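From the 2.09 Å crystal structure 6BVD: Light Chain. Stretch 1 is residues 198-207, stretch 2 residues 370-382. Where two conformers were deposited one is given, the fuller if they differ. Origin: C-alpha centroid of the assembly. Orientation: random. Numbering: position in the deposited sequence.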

ATOM      1  N   SER A 198     -20.218  -0.126   6.243  1.00 20.08           N
ATOM      2  CA  SER A 198     -20.476   0.649   5.050  1.00 20.83           C
ATOM      3  C   SER A 198     -19.368   1.712   4.918  1.00 31.38           C
ATOM      4  O   SER A 198     -19.509   2.809   5.460  1.00 29.67           O
ATOM      5  CB  SER A 198     -21.861   1.303   5.150  1.00 17.21           C
ATOM      6  OG  SER A 198     -22.277   1.936   3.963  1.00 20.60           O
ATOM      7  N   PRO A 199     -18.251   1.370   4.232  1.00 27.38           N
ATOM      8  CA  PRO A 199     -17.076   2.270   4.183  1.00 28.14           C
ATOM      9  C   PRO A 199     -17.248   3.550   3.361  1.00 27.80           C
ATOM     10  O   PRO A 199     -16.509   4.523   3.591  1.00 31.51           O
ATOM     11  CB  PRO A 199     -15.985   1.389   3.549  1.00 30.77           C
ATOM     12  CG  PRO A 199     -16.747   0.429   2.701  1.00 26.42           C
ATOM     13  CD  PRO A 199     -18.017   0.113   3.487  1.00 22.03           C
ATOM     14  N   GLU A 200     -18.163   3.555   2.404  1.00 24.27           N
ATOM     15  CA  GLU A 200     -18.331   4.695   1.511  1.00 25.96           C
ATOM     16  C   GLU A 200     -19.275   5.801   2.000  1.00 30.57           C
ATOM     17  O   GLU A 200     -19.401   6.813   1.329  1.00 33.72           O
ATOM     18  CB  GLU A 200     -18.843   4.213   0.156  1.00 26.61           C
ATOM     19  CG  GLU A 200     -17.854   3.290  -0.569  1.00 34.92           C
ATOM     20  CD  GLU A 200     -18.284   2.995  -1.983  1.00 34.98           C
ATOM     21  OE1 GLU A 200     -19.238   2.213  -2.179  1.00 38.61           O
ATOM     22  OE2 GLU A 200     -17.689   3.567  -2.904  1.00 32.74           O
ATOM     23  N   TYR A 201     -19.941   5.601   3.129  1.00 30.78           N
ATOM     24  CA  TYR A 201     -20.868   6.618   3.674  1.00 32.08           C
ATOM     25  C   TYR A 201     -20.417   6.981   5.085  1.00 41.36           C
ATOM     26  O   TYR A 201     -20.237   6.110   5.930  1.00 50.73           O
ATOM     27  CB  TYR A 201     -22.322   6.123   3.639  1.00 26.90           C
ATOM     28  CG  TYR A 201     -22.840   5.975   2.211  1.00 32.86           C
ATOM     29  CD1 TYR A 201     -23.487   7.032   1.563  1.00 30.10           C
ATOM     30  CD2 TYR A 201     -22.613   4.808   1.490  1.00 27.50           C
ATOM     31  CE1 TYR A 201     -23.927   6.917   0.254  1.00 24.61           C
ATOM     32  CE2 TYR A 201     -23.047   4.680   0.180  1.00 29.78           C
ATOM     33  CZ  TYR A 201     -23.704   5.731  -0.430  1.00 33.05           C
ATOM     34  OH  TYR A 201     -24.125   5.585  -1.735  1.00 37.60           O
ATOM     35  N   ALA A 202     -20.195   8.268   5.326  1.00 29.99           N
ATOM     36  CA  ALA A 202     -19.499   8.703   6.521  1.00 22.49           C
ATOM     37  C   ALA A 202     -20.115   9.980   7.058  1.00 29.74           C
ATOM     38  O   ALA A 202     -20.829  10.673   6.344  1.00 29.54           O
ATOM     39  CB  ALA A 202     -18.043   8.932   6.215  1.00 31.48           C
ATOM     40  N   THR A 203     -19.830  10.282   8.319  1.00 28.99           N
ATOM     41  CA  THR A 203     -20.224  11.559   8.871  1.00 29.35           C
ATOM     42  C   THR A 203     -18.953  12.344   9.181  1.00 24.90           C
ATOM     43  O   THR A 203     -17.857  11.786   9.169  1.00 23.24           O
ATOM     44  CB  THR A 203     -21.094  11.404  10.141  1.00 29.32           C
ATOM     45  OG1 THR A 203     -20.401  10.600  11.113  1.00 30.66           O
ATOM     46  CG2 THR A 203     -22.429  10.743   9.802  1.00 20.77           C
ATOM     47  N   ALA A 204     -19.124  13.633   9.442  1.00 20.64           N
ATOM     48  CA  ALA A 204     -18.043  14.536   9.841  1.00 20.77           C
ATOM     49  C   ALA A 204     -18.271  15.005  11.278  1.00 33.45           C
ATOM     50  O   ALA A 204     -19.382  14.866  11.817  1.00 31.52           O
ATOM     51  CB  ALA A 204     -17.980  15.740   8.903  1.00 24.06           C
ATOM     52  N   PHE A 205     -17.226  15.545  11.905  1.00 27.37           N
ATOM     53  CA  PHE A 205     -17.359  16.098  13.250  1.00 25.78           C
ATOM     54  C   PHE A 205     -16.838  17.535  13.255  1.00 34.19           C
ATOM     55  O   PHE A 205     -16.167  17.930  12.310  1.00 29.25           O
ATOM     56  CB  PHE A 205     -16.601  15.239  14.262  1.00 21.47           C
ATOM     57  CG  PHE A 205     -15.131  15.061  13.936  1.00 25.71           C
ATOM     58  CD1 PHE A 205     -14.174  15.944  14.443  1.00 23.71           C
ATOM     59  CD2 PHE A 205     -14.715  14.025  13.122  1.00 25.09           C
ATOM     60  CE1 PHE A 205     -12.830  15.779  14.136  1.00 19.64           C
ATOM     61  CE2 PHE A 205     -13.365  13.869  12.799  1.00 23.87           C
ATOM     62  CZ  PHE A 205     -12.432  14.738  13.319  1.00 26.97           C
ATOM     63  N   ASN A 206     -17.099  18.295  14.321  1.00 30.54           N
ATOM     64  CA  ASN A 206     -16.658  19.688  14.389  0.66 35.77           C
ATOM     65  C   ASN A 206     -15.491  19.862  15.361  1.00 35.68           C
ATOM     66  O   ASN A 206     -15.382  19.149  16.352  1.00 30.24           O
ATOM     67  CB  ASN A 206     -17.830  20.600  14.799  0.66 34.76           C
ATOM     68  CG  ASN A 206     -17.460  22.073  14.791  0.66 36.91           C
ATOM     69  OD1 ASN A 206     -17.132  22.650  15.830  0.66 38.82           O
ATOM     70  ND2 ASN A 206     -17.515  22.688  13.617  0.66 32.65           N
ATOM     71  N   ASP A 207     -14.613  20.817  15.069  1.00 35.42           N
ATOM     72  CA  ASP A 207     -13.541  21.171  15.983  1.00 49.11           C
ATOM     73  C   ASP A 207     -13.110  22.608  15.719  1.00 58.37           C
ATOM     74  O   ASP A 207     -13.181  23.093  14.594  1.00 47.98           O
ATOM     75  CB  ASP A 207     -12.325  20.251  15.853  1.00 48.85           C
ATOM     76  CG  ASP A 207     -11.267  20.545  16.920  1.00 63.16           C
ATOM     77  OD1 ASP A 207     -11.650  20.952  18.041  1.00 70.04           O
ATOM     78  OD2 ASP A 207     -10.050  20.443  16.628  1.00 65.22           O
ATOM     79  N   ALA A 370     -20.294  13.275  20.573  1.00 31.19           N
ATOM     80  CA  ALA A 370     -20.123  14.420  19.670  1.00 33.09           C
ATOM     81  C   ALA A 370     -21.174  14.403  18.562  1.00 35.47           C
ATOM     82  O   ALA A 370     -21.627  13.331  18.127  1.00 29.55           O
ATOM     83  CB  ALA A 370     -18.709  14.435  19.061  1.00 32.88           C
ATOM     84  N   GLU A 371     -21.533  15.595  18.079  1.00 32.66           N
ATOM     85  CA  GLU A 371     -22.544  15.702  17.039  1.00 31.89           C
ATOM     86  C   GLU A 371     -21.983  15.145  15.734  1.00 35.35           C
ATOM     87  O   GLU A 371     -20.809  15.371  15.399  1.00 31.36           O
ATOM     88  CB  GLU A 371     -22.993  17.166  16.861  1.00 33.61           C
ATOM     89  CG  GLU A 371     -24.226  17.338  15.971  1.00 41.33           C
ATOM     90  CD  GLU A 371     -24.712  18.801  15.884  1.00 44.42           C
ATOM     91  OE1 GLU A 371     -24.177  19.659  16.622  1.00 39.74           O
ATOM     92  OE2 GLU A 371     -25.651  19.073  15.097  1.00 35.30           O
ATOM     93  N   ASN A 372     -22.815  14.402  15.011  1.00 29.21           N
ATOM     94  CA  ASN A 372     -22.474  13.928  13.669  1.00 37.11           C
ATOM     95  C   ASN A 372     -23.001  14.899  12.637  1.00 40.93           C
ATOM     96  O   ASN A 372     -24.094  15.439  12.812  1.00 35.67           O
ATOM     97  CB  ASN A 372     -23.051  12.525  13.405  1.00 29.22           C
ATOM     98  CG  ASN A 372     -22.488  11.481  14.344  1.00 36.34           C
ATOM     99  OD1 ASN A 372     -21.305  11.501  14.674  1.00 31.59           O
ATOM    100  ND2 ASN A 372     -23.341  10.576  14.801  1.00 37.90           N
ATOM    101  N   PHE A 373     -22.216  15.160  11.591  1.00 30.96           N
ATOM    102  CA  PHE A 373     -22.658  16.043  10.509  1.00 30.35           C
ATOM    103  C   PHE A 373     -22.652  15.353   9.144  1.00 38.18           C
ATOM    104  O   PHE A 373     -21.807  14.494   8.862  1.00 34.82           O
ATOM    105  CB  PHE A 373     -21.794  17.313  10.443  1.00 33.52           C
ATOM    106  CG  PHE A 373     -21.880  18.172  11.675  1.00 36.05           C
ATOM    107  CD1 PHE A 373     -22.816  19.189  11.765  1.00 39.36           C
ATOM    108  CD2 PHE A 373     -21.049  17.936  12.757  1.00 35.61           C
ATOM    109  CE1 PHE A 373     -22.900  19.985  12.905  1.00 37.65           C
ATOM    110  CE2 PHE A 373     -21.121  18.714  13.898  1.00 37.77           C
ATOM    111  CZ  PHE A 373     -22.053  19.749  13.976  1.00 37.52           C
ATOM    112  N   GLY A 374     -23.604  15.727   8.297  1.00 34.80           N
ATOM    113  CA  GLY A 374     -23.655  15.174   6.961  1.00 29.20           C
ATOM    114  C   GLY A 374     -25.017  14.561   6.713  1.00 35.65           C
ATOM    115  O   GLY A 374     -26.032  15.167   7.034  1.00 38.08           O
ATOM    116  N   PRO A 375     -25.048  13.336   6.180  1.00 39.00           N
ATOM    117  CA  PRO A 375     -23.875  12.507   5.892  1.00 31.09           C
ATOM    118  C   PRO A 375     -23.266  12.719   4.504  1.00 32.60           C
ATOM    119  O   PRO A 375     -23.823  13.438   3.666  1.00 29.02           O
ATOM    120  CB  PRO A 375     -24.432  11.085   6.021  1.00 35.21           C
ATOM    121  CG  PRO A 375     -25.800  11.188   5.494  1.00 35.75           C
ATOM    122  CD  PRO A 375     -26.303  12.581   5.970  1.00 39.86           C
ATOM    123  N   PHE A 376     -22.119  12.069   4.286  1.00 29.32           N
ATOM    124  CA  PHE A 376     -21.323  12.216   3.073  1.00 31.80           C
ATOM    125  C   PHE A 376     -21.077  10.902   2.334  1.00 29.30           C
ATOM    126  O   PHE A 376     -20.930   9.858   2.950  1.00 32.19           O
ATOM    127  CB  PHE A 376     -19.963  12.843   3.412  1.00 28.57           C
ATOM    128  CG  PHE A 376     -20.071  14.225   4.010  1.00 34.20           C
ATOM    129  CD1 PHE A 376     -20.144  15.339   3.193  1.00 32.45           C
ATOM    130  CD2 PHE A 376     -20.105  14.404   5.376  1.00 31.00           C
ATOM    131  CE1 PHE A 376     -20.278  16.647   3.741  1.00 27.47           C
ATOM    132  CE2 PHE A 376     -20.237  15.705   5.926  1.00 30.01           C
ATOM    133  CZ  PHE A 376     -20.310  16.807   5.101  1.00 22.58           C
ATOM    134  N   TYR A 377     -21.039  10.979   1.012  1.00 26.19           N
ATOM    135  CA  TYR A 377     -20.523   9.880   0.198  1.00 28.29           C
ATOM    136  C   TYR A 377     -19.033  10.126  -0.080  1.00 26.30           C
ATOM    137  O   TYR A 377     -18.638  11.272  -0.352  1.00 29.15           O
ATOM    138  CB  TYR A 377     -21.314   9.797  -1.087  1.00 27.34           C
ATOM    139  CG  TYR A 377     -20.878   8.748  -2.085  1.00 26.68           C
ATOM    140  CD1 TYR A 377     -20.868   7.400  -1.748  1.00 28.01           C
ATOM    141  CD2 TYR A 377     -20.549   9.106  -3.386  1.00 25.92           C
ATOM    142  CE1 TYR A 377     -20.510   6.437  -2.686  1.00 32.64           C
ATOM    143  CE2 TYR A 377     -20.177   8.147  -4.324  1.00 29.40           C
ATOM    144  CZ  TYR A 377     -20.160   6.820  -3.964  1.00 27.77           C
ATOM    145  OH  TYR A 377     -19.803   5.878  -4.896  1.00 35.09           O
ATOM    146  N   LEU A 378     -18.215   9.075   0.029  1.00 25.09           N
ATOM    147  CA  LEU A 378     -16.781   9.133  -0.260  1.00 33.25           C
ATOM    148  C   LEU A 378     -16.486   8.366  -1.548  1.00 35.26           C
ATOM    149  O   LEU A 378     -16.222   7.166  -1.494  1.00 31.67           O
ATOM    150  CB  LEU A 378     -15.972   8.513   0.876  1.00 29.50           C
ATOM    151  CG  LEU A 378     -16.371   8.924   2.286  1.00 30.49           C
ATOM    152  CD1 LEU A 378     -15.522   8.256   3.329  1.00 24.35           C
ATOM    153  CD2 LEU A 378     -16.287  10.434   2.405  1.00 28.85           C
ATOM    154  N   PRO A 379     -16.534   9.049  -2.696  1.00 33.50           N
ATOM    155  CA  PRO A 379     -16.486   8.411  -4.020  1.00 32.72           C
ATOM    156  C   PRO A 379     -15.134   7.810  -4.444  1.00 37.54           C
ATOM    157  O   PRO A 379     -15.146   6.947  -5.344  1.00 37.93           O
ATOM    158  CB  PRO A 379     -16.854   9.556  -4.957  1.00 30.76           C
ATOM    159  CG  PRO A 379     -16.382  10.790  -4.239  1.00 31.36           C
ATOM    160  CD  PRO A 379     -16.660  10.516  -2.794  1.00 32.91           C
ATOM    161  N   ASN A 380     -14.024   8.228  -3.830  1.00 26.79           N
ATOM    162  CA  ASN A 380     -12.708   7.844  -4.329  1.00 25.96           C
ATOM    163  C   ASN A 380     -11.714   7.288  -3.326  1.00 23.89           C
ATOM    164  O   ASN A 380     -10.535   7.653  -3.354  1.00 26.40           O
ATOM    165  CB  ASN A 380     -12.057   9.053  -5.022  1.00 28.77           C
ATOM    166  CG  ASN A 380     -12.904   9.598  -6.146  1.00 39.39           C
ATOM    167  OD1 ASN A 380     -13.372  10.746  -6.095  1.00 40.73           O
ATOM    168  ND2 ASN A 380     -13.147   8.768  -7.153  1.00 34.24           N
ATOM    169  N   LEU A 381     -12.162   6.412  -2.445  1.00 25.07           N
ATOM    170  CA  LEU A 381     -11.294   5.813  -1.454  1.00 21.27           C
ATOM    171  C   LEU A 381     -10.212   4.963  -2.136  1.00 27.45           C
ATOM    172  O   LEU A 381      -9.111   4.780  -1.596  1.00 28.27           O
ATOM    173  CB  LEU A 381     -12.110   4.971  -0.464  1.00 23.53           C
ATOM    174  CG  LEU A 381     -13.085   5.776   0.435  1.00 29.49           C
ATOM    175  CD1 LEU A 381     -13.956   4.850   1.284  1.00 20.26           C
ATOM    176  CD2 LEU A 381     -12.293   6.731   1.333  1.00 26.51           C
ATOM    177  N   LEU A 382     -10.541   4.450  -3.316  1.00 21.18           N
ATOM    178  CA  LEU A 382      -9.613   3.578  -4.053  1.00 25.34           C
ATOM    179  C   LEU A 382      -8.498   4.326  -4.785  1.00 21.99           C
ATOM    180  O   LEU A 382      -7.534   3.705  -5.204  1.00 23.51           O
ATOM    181  CB  LEU A 382     -10.388   2.734  -5.072  1.00 28.05           C
ATOM    182  CG  LEU A 382     -11.237   1.609  -4.486  1.00 21.01           C
ATOM    183  CD1 LEU A 382     -12.094   1.031  -5.592  1.00 28.22           C
ATOM    184  CD2 LEU A 382     -10.305   0.567  -3.962  1.00 17.45           C
TER
HETATM  185  O   HOH W   1     -15.301   4.846  -2.388  1.00 27.90           O
HETATM  186  O   HOH W   2     -20.184   3.250  -4.765  1.00 42.69           O
HETATM  187  O   HOH W   3     -18.791  17.139  16.397  1.00 28.23           O

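An antiparallel pair of strands can absorb an extra residue without losing its hydrogen bonds, and the contact between residues 201-207 and 373-377 is a compact example. Between A202 and A204 the register slips by one: T203 alone on its strand faces both G374 and P375 on the other, a beta bulge. The local backbone is shaped for the task. The peptide bond before P375 is cis, and G374 adopts phi/psi of 125/-132°, where a CB would be jammed against the carbonyl oxygen of F373 and would also clash with CD2 of F376. Glycine, having no side chain, fits this conformation.

On each side of the bulge the pairing is regular. A202 and F376 form a hydrogen-bonded pair, with A202 N donating to F376 O at 3.0 Å and F376 N donating to A202 O at 2.8 Å. Beyond the slip the same motif recurs: A204 N donates to F373 O and F373 N to A204 O, both at 2.9 Å. P375 has no amide hydrogen and takes no part in the ladder, which resumes at the next residue, F376. Toward the other end, Y201 lies opposite Y377 as a non-hydrogen-bonded pair. Here the CA hydrogens face carbonyls instead, Y201 CA lying 3.3 Å from F376 O and Y377 CA 3.5 Å from E200 O. The latter oxygen also accepts a hydrogen bond from L378 N at 2.9 Å, so the ladder extends past the strand into the type I turn that runs from S198 to Y201.

The bulge also determines which side chains share a face. Because it inserts one residue, F373 and F376 both lie on the face that carries A202 and A204, although three positions separate them in sequence. The small alanines leave room for their larger neighbors: A204 CB lies 3.7 Å from F376 CE2 and 4.4 Å from F373 CB, while A202 CB approaches L378 CD1 at 3.9 Å. Farther along, N206 CB comes within 3.9 Å of F373 CE2, adding the aliphatic part of a polar side chain to the contact.

The other face carries the two tyrosines. Their rings meet obliquely, with centroids 5.2 Å apart and planes at 39°, and Y377 CD1 sits over one face of the Y201 ring, 3.5 Å from its CZ. This is close apolar contact between side chains that also carry polar hydroxyls.

Water completes the polar contacts where direct bonds are absent. Water 1 donates to E200 OE2 at 2.8 Å and to L378 O at 2.7 Å, joining a carboxylate to a backbone carbonyl, two acceptors that could not bond to each other. Water 2 links E200 OE1, at 2.9 Å, with Y377 OH, at 2.7 Å. At the far end water 3 accepts from N206 N and donates to E371 O, both at 2.9 Å, bridging the backbones beyond the last direct pair.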